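PDB 3BRU: transcriptional regulator AcuR from Rhodobacter sphaeroides 2.4.1, which represses transcription of its own operon as a TetR-family DNA-binding regulator, probably by binding two operator sequences in the promoter. Local coordinates for residues I187-E190 with G191-L194; I193-A196 with K197-L200. One frame throughout, in Å; residues are numbered along the deposited sequence.

Contact 1 (I187-E190 with G191-L194)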
# COMPACT_ATOMS: atom_id res chain seq x y z
N ILE A 187 8.82 1.61 -2.13
CA ILE A 187 7.98 0.45 -1.75
C ILE A 187 7.57 0.59 -0.26
O ILE A 187 6.40 0.52 0.09
CB ILE A 187 8.70 -0.93 -1.94
CG1 ILE A 187 8.91 -1.31 -3.42
CG2 ILE A 187 8.00 -2.04 -1.12
CD1 ILE A 187 9.83 -2.52 -3.63
N GLY A 188 8.54 0.79 0.61
CA GLY A 188 8.28 0.82 2.04
C GLY A 188 7.52 2.04 2.52
O GLY A 188 6.62 1.93 3.37
N TRP A 189 7.87 3.20 1.95
CA TRP A 189 7.20 4.47 2.31
C TRP A 189 5.72 4.54 1.94
O TRP A 189 4.93 5.06 2.67
CB TRP A 189 7.96 5.63 1.68
CG TRP A 189 7.43 6.96 1.98
CD1 TRP A 189 6.86 7.81 1.09
CD2 TRP A 189 7.41 7.62 3.25
NE1 TRP A 189 6.49 8.98 1.73
CE2 TRP A 189 6.81 8.88 3.05
CE3 TRP A 189 7.81 7.25 4.54
CZ2 TRP A 189 6.62 9.80 4.11
CZ3 TRP A 189 7.62 8.16 5.59
CH2 TRP A 189 7.03 9.42 5.36
N GLU A 190 5.35 4.01 0.79
CA GLU A 190 3.94 3.89 0.43
C GLU A 190 3.16 2.96 1.38
O GLU A 190 1.96 3.19 1.64
CB GLU A 190 3.78 3.44 -1.03
CG GLU A 190 4.11 4.49 -2.08
CD GLU A 190 3.13 5.70 -2.09
OE1 GLU A 190 1.97 5.59 -1.60
OE2 GLU A 190 3.54 6.78 -2.57
N GLY A 191 3.83 1.92 1.89
CA GLY A 191 3.21 0.98 2.81
C GLY A 191 3.10 1.56 4.20
O GLY A 191 2.16 1.23 4.95
N ALA A 192 4.08 2.39 4.58
CA ALA A 192 4.02 3.17 5.83
C ALA A 192 2.85 4.19 5.81
O ALA A 192 2.11 4.31 6.78
CB ALA A 192 5.36 3.85 6.11
N ILE A 193 2.68 4.89 4.69
CA ILE A 193 1.54 5.79 4.51
C ILE A 193 0.20 5.05 4.58
O ILE A 193 -0.71 5.51 5.27
CB ILE A 193 1.64 6.62 3.25
CG1 ILE A 193 2.67 7.73 3.44
CG2 ILE A 193 0.29 7.29 2.92
CD1 ILE A 193 3.28 8.14 2.13
N LEU A 194 0.10 3.92 3.90
CA LEU A 194 -1.06 3.07 4.01
C LEU A 194 -1.44 2.85 5.46
O LEU A 194 -2.62 3.05 5.85
CB LEU A 194 -0.80 1.73 3.31
CG LEU A 194 -1.93 0.72 3.18
CD1 LEU A 194 -1.65 -0.30 1.97
CD2 LEU A 194 -2.29 -0.04 4.50

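Contact 2 (I193-A196 with K197-L200)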
# COMPACT_ATOMS: atom_id res chain seq x y z
N ILE A 193 2.68 4.89 4.69
CA ILE A 193 1.54 5.79 4.51
C ILE A 193 0.20 5.05 4.58
O ILE A 193 -0.71 5.51 5.27
CB ILE A 193 1.64 6.62 3.25
CG1 ILE A 193 2.67 7.73 3.44
CG2 ILE A 193 0.29 7.29 2.92
CD1 ILE A 193 3.28 8.14 2.13
N LEU A 194 0.10 3.92 3.90
CA LEU A 194 -1.06 3.07 4.01
C LEU A 194 -1.44 2.85 5.46
O LEU A 194 -2.62 3.05 5.85
CB LEU A 194 -0.80 1.73 3.31
CG LEU A 194 -1.93 0.72 3.18
CD1 LEU A 194 -1.65 -0.30 1.97
CD2 LEU A 194 -2.29 -0.04 4.50
N ARG A 195 -0.43 2.45 6.26
CA ARG A 195 -0.58 2.09 7.66
C ARG A 195 -0.86 3.27 8.59
O ARG A 195 -1.60 3.13 9.56
CB ARG A 195 0.64 1.29 8.14
CG ARG A 195 0.67 -0.19 7.66
CD ARG A 195 -0.39 -1.06 8.34
NE ARG A 195 -0.10 -1.26 9.75
CZ ARG A 195 0.72 -2.19 10.24
NH1 ARG A 195 1.35 -3.04 9.42
NH2 ARG A 195 0.92 -2.25 11.56
N ALA A 196 -0.26 4.42 8.28
CA ALA A 196 -0.55 5.67 9.01
C ALA A 196 -1.99 6.14 8.80
O ALA A 196 -2.65 6.56 9.72
CB ALA A 196 0.46 6.79 8.65
N LYS A 197 -2.49 6.03 7.58
CA LYS A 197 -3.91 6.33 7.28
C LYS A 197 -4.95 5.33 7.87
O LYS A 197 -6.00 5.73 8.33
CB LYS A 197 -4.06 6.50 5.76
CG LYS A 197 -5.44 6.84 5.32
CD LYS A 197 -5.42 7.55 3.98
CE LYS A 197 -4.65 6.75 2.88
NZ LYS A 197 -5.25 5.44 2.58
N LEU A 198 -4.63 4.04 7.84
CA LEU A 198 -5.36 3.04 8.59
C LEU A 198 -5.37 3.24 10.14
O LEU A 198 -6.41 3.13 10.78
CB LEU A 198 -4.83 1.63 8.25
CG LEU A 198 -5.41 0.49 9.07
CD1 LEU A 198 -6.88 0.33 8.79
CD2 LEU A 198 -4.72 -0.81 8.79
N GLU A 199 -4.21 3.49 10.74
CA GLU A 199 -4.13 3.63 12.20
C GLU A 199 -4.45 5.04 12.71
O GLU A 199 -4.64 5.24 13.91
CB GLU A 199 -2.76 3.16 12.72
CG GLU A 199 -2.62 1.64 12.58
CD GLU A 199 -1.22 1.10 12.85
OE1 GLU A 199 -0.59 1.53 13.86
OE2 GLU A 199 -0.77 0.24 12.02
N LEU A 200 -4.51 6.00 11.78
CA LEU A 200 -4.73 7.43 12.09
C LEU A 200 -3.70 7.98 13.05
O LEU A 200 -4.07 8.62 14.02
CB LEU A 200 -6.16 7.68 12.60
CG LEU A 200 -7.24 7.28 11.59
CD1 LEU A 200 -8.64 7.36 12.20
CD2 LEU A 200 -7.12 8.16 10.32
O HOH W 1 -5.14 3.69 4.62

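Contact 1 (I187-E190 with G191-L194)
W189 and I193, one helical turn apart, meet through their side chains: chi1 -179° swings the W189 indole anti to its backbone N, and in I193 CG1 lies anti to the carbonyl carbon (chi1 -75°), which carries CD1 to the indole. I193 CD1 lies over one face, offset toward the rim, and makes a CH-pi contact 3.7 Å from the centroid of the W189 five-membered ring. The nearest ring atom is the indole nitrogen, with W189 NE1 3.3 Å from I193 CD1; CD1 and CE2 of the ring follow slightly farther off. The A192 methyl approaches the six-membered ring obliquely and more loosely, its CB 4.5 Å from W189 CE3. The backbone bond I193 N to W189 O, 3.0 Å, ties the same two residues. A192 N to G188 O (2.9 Å) and L194 N to E190 O (3.0 Å) continue the i to i+4 pattern, but G191 N has just two weak bonds, to the carbonyl oxygens of I187 and G188. All eight residues are buried. The indole also meets the rings of F185, W186 and F111, and touches L205 and F208 of helix 203-212, so it forms part of an aromatic cluster between helices; I193 reaches M119 of helix 104-120. Elsewhere on the helix surface, I187 packs on G188 of the second subunit and A192 on I187 of that subunit. This is i to i+4 side-chain packing along a regular alpha-helix, here in helix 178-199 of the all-helical C-terminal domain of a TetR-family regulator, where the helix joins the domain core to the dimer interface.

Contact 2 (I193-A196 with K197-L200)
The R195 guanidinium receives E199 OE2 at its edge, within 5° of its plane, and grips that one oxygen side-on with two nitrogens. R195 NE lies 2.8 Å from E199 OE2, nearly in line with the C-O bond, while R195 NH2 reaches E199 OE2 at 3.0 Å from the syn side, somewhat out of the carboxylate plane. The guanidinium and carboxylate planes are turned 36° apart, and bends at chi2 and chi3 turn the arginine's end along the helix to E199. R195 NH2 also bonds to Q156 of the second subunit, and E199 OE1 pairs with R201. With an alanine here, E199 OE2 would probably lose its charged mate, and Q156 of the second subunit this donor. On another side of the helix, water 1 accepts from K197 NZ at 2.7 Å and donates to L194 O; K197 NZ also bonds to Q135 of the second subunit. The backbone bond from E199 N to R195 O, 2.9 Å, is followed by a weak one from L200 N to A196 O, where L200 leaves the helix with positive phi (56°). An i to i+4 Arg-Glu salt bridge of this kind is an intrahelical motif, here at the C-terminal end of helix 178-199 in the dimer interface.

Contacts 1 and 2 are successive portions of helix 178-199, their centres about 9 Å apart, and they share I193 and L194. I193 connects them directly: its side chain serves contact 1 and its carbonyl oxygen contact 2, where I193 O accepts K197 N at 3.0 Å. Side-chain contact is apolar in contact 1, while contact 2 adds a salt bridge and a water-mediated link. The centres of contacts 1 and 2 lie about 10 and 14 Å from the centre of the chain. Both touch helices 104-120 and 203-212 and the second subunit, chiefly by apolar packing in contact 1 and with added polar bonds in contact 2.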